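Local structure of amorpha-4,11-diene synthase (Artemisia annua, 4GAX) at residues E257-L262 with E284-A289; S263-A268 with L305-A310. The protein probably catalyses the metal-dependent cyclisation of farnesyl diphosphate to a sesquiterpene, amorpha-4,11-diene or a related product, with loss of diphosphate. All coordinates share one frame; numbering follows the deposited sequence.

Overall arrangement
Interactions 1 and 2 illustrate how one long helix can seat two others along consecutive stretches of its length. Helix 238-269 contributes 257-262 to interaction 1 and 263-268 to interaction 2, and its partners, helices 282-292 and 299-322, follow each other in the chain. The centres of the two contacts lie about 7 Å apart. Leu262 joins them: its CD1 is 3.5 Å from Ala306 CB and its CD2 3.6 Å from Lys307 CG. A second junction sets Cys285 SG 3.6 Å from Ala310 CA. Further along helix 299-322 runs the aspartate-rich DDxxD motif, which in this family binds magnesium and, through it, the substrate diphosphate, as it probably does here.

Interaction 1 (E257-L262 with E284-A289); sequences EELSQL and ECYFWA
Tyr286 reaches across to Glu258, Leu259 and Leu262, its ring combining a polar grip with apolar packing. The polar part is one hydrogen bond: Tyr286 OH donates to Glu258 OE1 at 2.6 Å. The carboxylate oxygen lies at the ring's edge, in its plane, and is met on its anti side, 24° out of the carboxylate plane; the two flat groups stand nearly perpendicular. The other oxygen, OE2, is held by a salt bridge to Arg302 and a hydrogen bond with Ser299, so both oxygens of the buried carboxylate have partners.

Both helices belong to the all-helical class I terpene synthase fold; here the two segments run at 139° to each other, their axes 10.6 Å apart.

Apolar contacts hold the ring itself. With CG anti to the backbone N (chi1 178°), Tyr286 extends toward 257-262, where Leu259 CB sits 4.0 Å above one face, toward the rim. From the same leucine, CD1 touches Tyr286 CB at 3.9 Å. Leu262 comes in obliquely, its CD1 only 3.4 Å from Tyr286 CD2, a tight fit.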
# COMPACT_ATOMS: atom_id res chain seq x y z
N GLU A 257 -1.33 4.46 -19.63
CA GLU A 257 -2.28 5.48 -20.11
C GLU A 257 -2.57 6.53 -19.02
O GLU A 257 -2.62 7.73 -19.30
CB GLU A 257 -3.60 4.84 -20.57
CG GLU A 257 -3.47 3.90 -21.77
CD GLU A 257 -4.82 3.34 -22.24
OE1 GLU A 257 -5.73 3.16 -21.39
OE2 GLU A 257 -4.98 3.08 -23.46
N GLU A 258 -2.79 6.06 -17.80
CA GLU A 258 -3.04 6.93 -16.65
C GLU A 258 -1.86 7.86 -16.38
O GLU A 258 -2.03 9.06 -16.15
CB GLU A 258 -3.32 6.09 -15.39
CG GLU A 258 -4.54 5.19 -15.55
CD GLU A 258 -4.66 4.15 -14.44
OE1 GLU A 258 -3.74 4.06 -13.58
OE2 GLU A 258 -5.69 3.41 -14.41
N LEU A 259 -0.65 7.31 -16.42
CA LEU A 259 0.55 8.09 -16.16
C LEU A 259 0.80 9.07 -17.30
O LEU A 259 1.34 10.17 -17.08
CB LEU A 259 1.75 7.17 -15.98
CG LEU A 259 3.10 7.85 -15.71
CD1 LEU A 259 3.01 8.84 -14.55
CD2 LEU A 259 4.16 6.79 -15.40
N SER A 260 0.43 8.68 -18.52
CA SER A 260 0.48 9.61 -19.65
C SER A 260 -0.45 10.82 -19.44
O SER A 260 -0.08 11.98 -19.71
CB SER A 260 0.11 8.88 -20.94
OG SER A 260 -0.02 9.80 -22.01
N GLN A 261 -1.68 10.55 -19.00
CA GLN A 261 -2.64 11.61 -18.72
C GLN A 261 -2.13 12.49 -17.57
O GLN A 261 -2.21 13.71 -17.63
CB GLN A 261 -4.00 11.00 -18.38
CG GLN A 261 -4.61 10.23 -19.53
CD GLN A 261 -5.80 9.37 -19.12
OE1 GLN A 261 -5.99 8.26 -19.62
NE2 GLN A 261 -6.62 9.90 -18.22
N LEU A 262 -1.59 11.87 -16.53
CA LEU A 262 -1.04 12.63 -15.42
C LEU A 262 0.17 13.44 -15.81
O LEU A 262 0.37 14.56 -15.30
CB LEU A 262 -0.70 11.69 -14.26
CG LEU A 262 -1.93 11.30 -13.48
CD1 LEU A 262 -1.64 10.03 -12.67
CD2 LEU A 262 -2.37 12.45 -12.55
N GLU A 284 6.58 9.76 -9.29
CA GLU A 284 6.57 9.39 -7.88
C GLU A 284 5.18 9.51 -7.23
O GLU A 284 4.79 8.66 -6.43
CB GLU A 284 7.61 10.22 -7.13
CG GLU A 284 9.07 9.85 -7.49
CD GLU A 284 9.53 10.31 -8.89
OE1 GLU A 284 8.88 11.18 -9.51
OE2 GLU A 284 10.57 9.79 -9.37
N CYS A 285 4.43 10.55 -7.57
CA CYS A 285 3.09 10.69 -7.00
C CYS A 285 2.19 9.59 -7.54
O CYS A 285 1.38 9.01 -6.80
CB CYS A 285 2.49 12.06 -7.33
SG CYS A 285 3.42 13.46 -6.64
N TYR A 286 2.32 9.30 -8.82
CA TYR A 286 1.53 8.23 -9.43
C TYR A 286 1.84 6.85 -8.81
O TYR A 286 0.93 6.07 -8.55
CB TYR A 286 1.75 8.18 -10.95
CG TYR A 286 0.98 7.04 -11.56
CD1 TYR A 286 1.63 5.95 -12.14
CD2 TYR A 286 -0.40 7.03 -11.52
CE1 TYR A 286 0.89 4.88 -12.68
CE2 TYR A 286 -1.14 5.97 -12.04
CZ TYR A 286 -0.49 4.90 -12.62
OH TYR A 286 -1.23 3.85 -13.13
N PHE A 287 3.12 6.58 -8.56
CA PHE A 287 3.53 5.28 -8.02
C PHE A 287 2.90 5.07 -6.65
O PHE A 287 2.45 3.98 -6.32
CB PHE A 287 5.06 5.16 -7.95
CG PHE A 287 5.55 3.75 -7.72
CD1 PHE A 287 5.43 2.79 -8.71
CD2 PHE A 287 6.13 3.40 -6.50
CE1 PHE A 287 5.87 1.47 -8.49
CE2 PHE A 287 6.58 2.09 -6.28
CZ PHE A 287 6.44 1.13 -7.27
N TRP A 288 2.86 6.14 -5.87
CA TRP A 288 2.20 6.11 -4.58
C TRP A 288 0.69 5.85 -4.74
O TRP A 288 0.10 5.01 -4.03
CB TRP A 288 2.49 7.43 -3.88
CG TRP A 288 2.18 7.52 -2.44
CD1 TRP A 288 1.34 6.74 -1.72
CD2 TRP A 288 2.73 8.48 -1.53
NE1 TRP A 288 1.32 7.15 -0.40
CE2 TRP A 288 2.17 8.22 -0.26
CE3 TRP A 288 3.63 9.53 -1.66
CZ2 TRP A 288 2.50 8.97 0.87
CZ3 TRP A 288 3.96 10.28 -0.52
CH2 TRP A 288 3.39 10.00 0.72
N ALA A 289 0.06 6.57 -5.67
CA ALA A 289 -1.37 6.36 -5.92
C ALA A 289 -1.61 4.92 -6.40
O ALA A 289 -2.61 4.27 -6.03
CB ALA A 289 -1.89 7.35 -6.95

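Interaction 2 (S263-A268 with L305-A310)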
# COMPACT_ATOMS: atom_id res chain seq x y z
N SER A 263 0.98 12.89 -16.72
CA SER A 263 2.19 13.57 -17.18
C SER A 263 1.82 14.82 -17.95
O SER A 263 2.49 15.85 -17.81
CB SER A 263 3.06 12.64 -18.04
OG SER A 263 3.49 11.53 -17.26
N LYS A 264 0.75 14.75 -18.75
CA LYS A 264 0.32 15.92 -19.54
C LYS A 264 -0.22 17.02 -18.63
O LYS A 264 0.13 18.19 -18.79
CB LYS A 264 -0.74 15.53 -20.57
CG LYS A 264 -0.16 15.08 -21.89
CD LYS A 264 -1.11 14.15 -22.63
CE LYS A 264 -0.33 13.24 -23.57
NZ LYS A 264 -1.24 12.36 -24.36
N TRP A 265 -1.09 16.62 -17.71
CA TRP A 265 -1.61 17.51 -16.67
C TRP A 265 -0.49 18.22 -15.92
O TRP A 265 -0.53 19.45 -15.75
CB TRP A 265 -2.43 16.68 -15.69
CG TRP A 265 -2.99 17.41 -14.49
CD1 TRP A 265 -4.14 18.16 -14.44
CD2 TRP A 265 -2.46 17.39 -13.15
NE1 TRP A 265 -4.34 18.63 -13.15
CE2 TRP A 265 -3.33 18.17 -12.35
CE3 TRP A 265 -1.33 16.80 -12.56
CZ2 TRP A 265 -3.10 18.37 -10.98
CZ3 TRP A 265 -1.10 17.00 -11.21
CH2 TRP A 265 -1.99 17.77 -10.43
N TRP A 266 0.50 17.45 -15.47
CA TRP A 266 1.62 18.00 -14.70
C TRP A 266 2.47 18.93 -15.55
O TRP A 266 2.89 20.01 -15.09
CB TRP A 266 2.49 16.86 -14.12
CG TRP A 266 3.58 17.36 -13.22
CD1 TRP A 266 4.93 17.25 -13.40
CD2 TRP A 266 3.40 18.10 -11.99
NE1 TRP A 266 5.61 17.86 -12.36
CE2 TRP A 266 4.69 18.39 -11.49
CE3 TRP A 266 2.28 18.55 -11.28
CZ2 TRP A 266 4.89 19.10 -10.30
CZ3 TRP A 266 2.48 19.24 -10.10
CH2 TRP A 266 3.77 19.51 -9.62
N LYS A 267 2.75 18.52 -16.78
CA LYS A 267 3.56 19.33 -17.67
C LYS A 267 2.88 20.67 -17.97
O LYS A 267 3.54 21.68 -18.17
CB LYS A 267 3.83 18.59 -18.98
CG LYS A 267 4.57 19.45 -20.02
CD LYS A 267 4.72 18.71 -21.35
CE LYS A 267 5.31 19.62 -22.43
NZ LYS A 267 6.62 20.18 -22.00
N ALA A 268 1.55 20.67 -17.99
CA ALA A 268 0.82 21.92 -18.25
C ALA A 268 1.06 22.90 -17.12
O ALA A 268 1.16 24.11 -17.35
CB ALA A 268 -0.66 21.64 -18.38
N LEU A 305 -6.08 10.63 -7.01
CA LEU A 305 -5.22 10.51 -5.85
C LEU A 305 -3.82 10.99 -6.19
O LEU A 305 -3.19 11.69 -5.40
CB LEU A 305 -5.20 9.06 -5.35
CG LEU A 305 -4.25 8.69 -4.19
CD1 LEU A 305 -4.55 9.49 -2.93
CD2 LEU A 305 -4.37 7.17 -3.90
N ALA A 306 -3.35 10.65 -7.38
CA ALA A 306 -2.04 11.10 -7.81
C ALA A 306 -1.99 12.63 -7.86
O ALA A 306 -1.01 13.24 -7.42
CB ALA A 306 -1.70 10.52 -9.19
N LYS A 307 -3.04 13.26 -8.39
CA LYS A 307 -3.11 14.73 -8.41
C LYS A 307 -3.08 15.31 -7.01
O LYS A 307 -2.37 16.29 -6.75
CB LYS A 307 -4.37 15.19 -9.14
CG LYS A 307 -4.36 14.81 -10.63
CD LYS A 307 -5.68 15.18 -11.31
CE LYS A 307 -5.63 14.89 -12.82
NZ LYS A 307 -6.93 15.29 -13.48
N VAL A 308 -3.84 14.73 -6.09
CA VAL A 308 -3.88 15.22 -4.72
C VAL A 308 -2.51 15.07 -4.06
O VAL A 308 -2.04 15.97 -3.36
CB VAL A 308 -4.98 14.52 -3.89
CG1 VAL A 308 -4.88 14.90 -2.43
CG2 VAL A 308 -6.36 14.90 -4.43
N ILE A 309 -1.84 13.94 -4.31
CA ILE A 309 -0.48 13.76 -3.79
C ILE A 309 0.50 14.80 -4.37
O ILE A 309 1.37 15.33 -3.65
CB ILE A 309 0.02 12.31 -4.00
CG1 ILE A 309 -0.84 11.36 -3.17
CG2 ILE A 309 1.50 12.17 -3.61
CD1 ILE A 309 -0.65 9.87 -3.49
N ALA A 310 0.34 15.13 -5.65
CA ALA A 310 1.16 16.19 -6.24
C ALA A 310 0.87 17.52 -5.57
O ALA A 310 1.77 18.32 -5.35
CB ALA A 310 0.92 16.28 -7.74
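Aromatic-to-aliphatic packing, with a cation-pi component and no hydrogen bond, joins Trp265 and Trp266 to Lys307 and Ala310 where helix 238-269 passes helix 299-322. The two segments run in broadly the same direction, 29° apart, and their axes come no closer than 11.5 Å, a separation that the large indoles bridge.

Lys307 uses its whole length against an aromatic face. A first torsion of -65°, with CG anti to the carbonyl carbon, and an extended chain beyond it lay the methylenes along the indole instead of pointing them into it. CB approaches the far end of the ring system, 3.7 Å from Trp265 CH2. Next comes CG, 3.7 Å from the centroid of the six-membered ring of Trp265 and only 7° from its normal, a CH-pi contact. CE then passes over the five-membered ring, 3.9 Å from Trp265 CD1, and the ammonium NZ ends 4.4 Å from the centroid of that ring, still over the face.

Ala310, about one turn further on, meets the same indole at its edge: its CB is 4.1 Å from Trp265 CZ3. That methyl also receives the second tryptophan, lying 4.1 Å from Trp266 CZ3, so one small side chain is shared by two indoles. Trp266 is anchored at its other end by a hydrogen bond from NE1 to Asp280, and it packs on Ile282 of helix 282-292. Thr360 of helix 351-370 touches both Trp265 and Lys307.

A lysine chain laid over an indole face thus joins helix 238-269 to the helix whose later turns carry the DDxxD motif of this family, within the alpha-domain fold of class I terpene synthases.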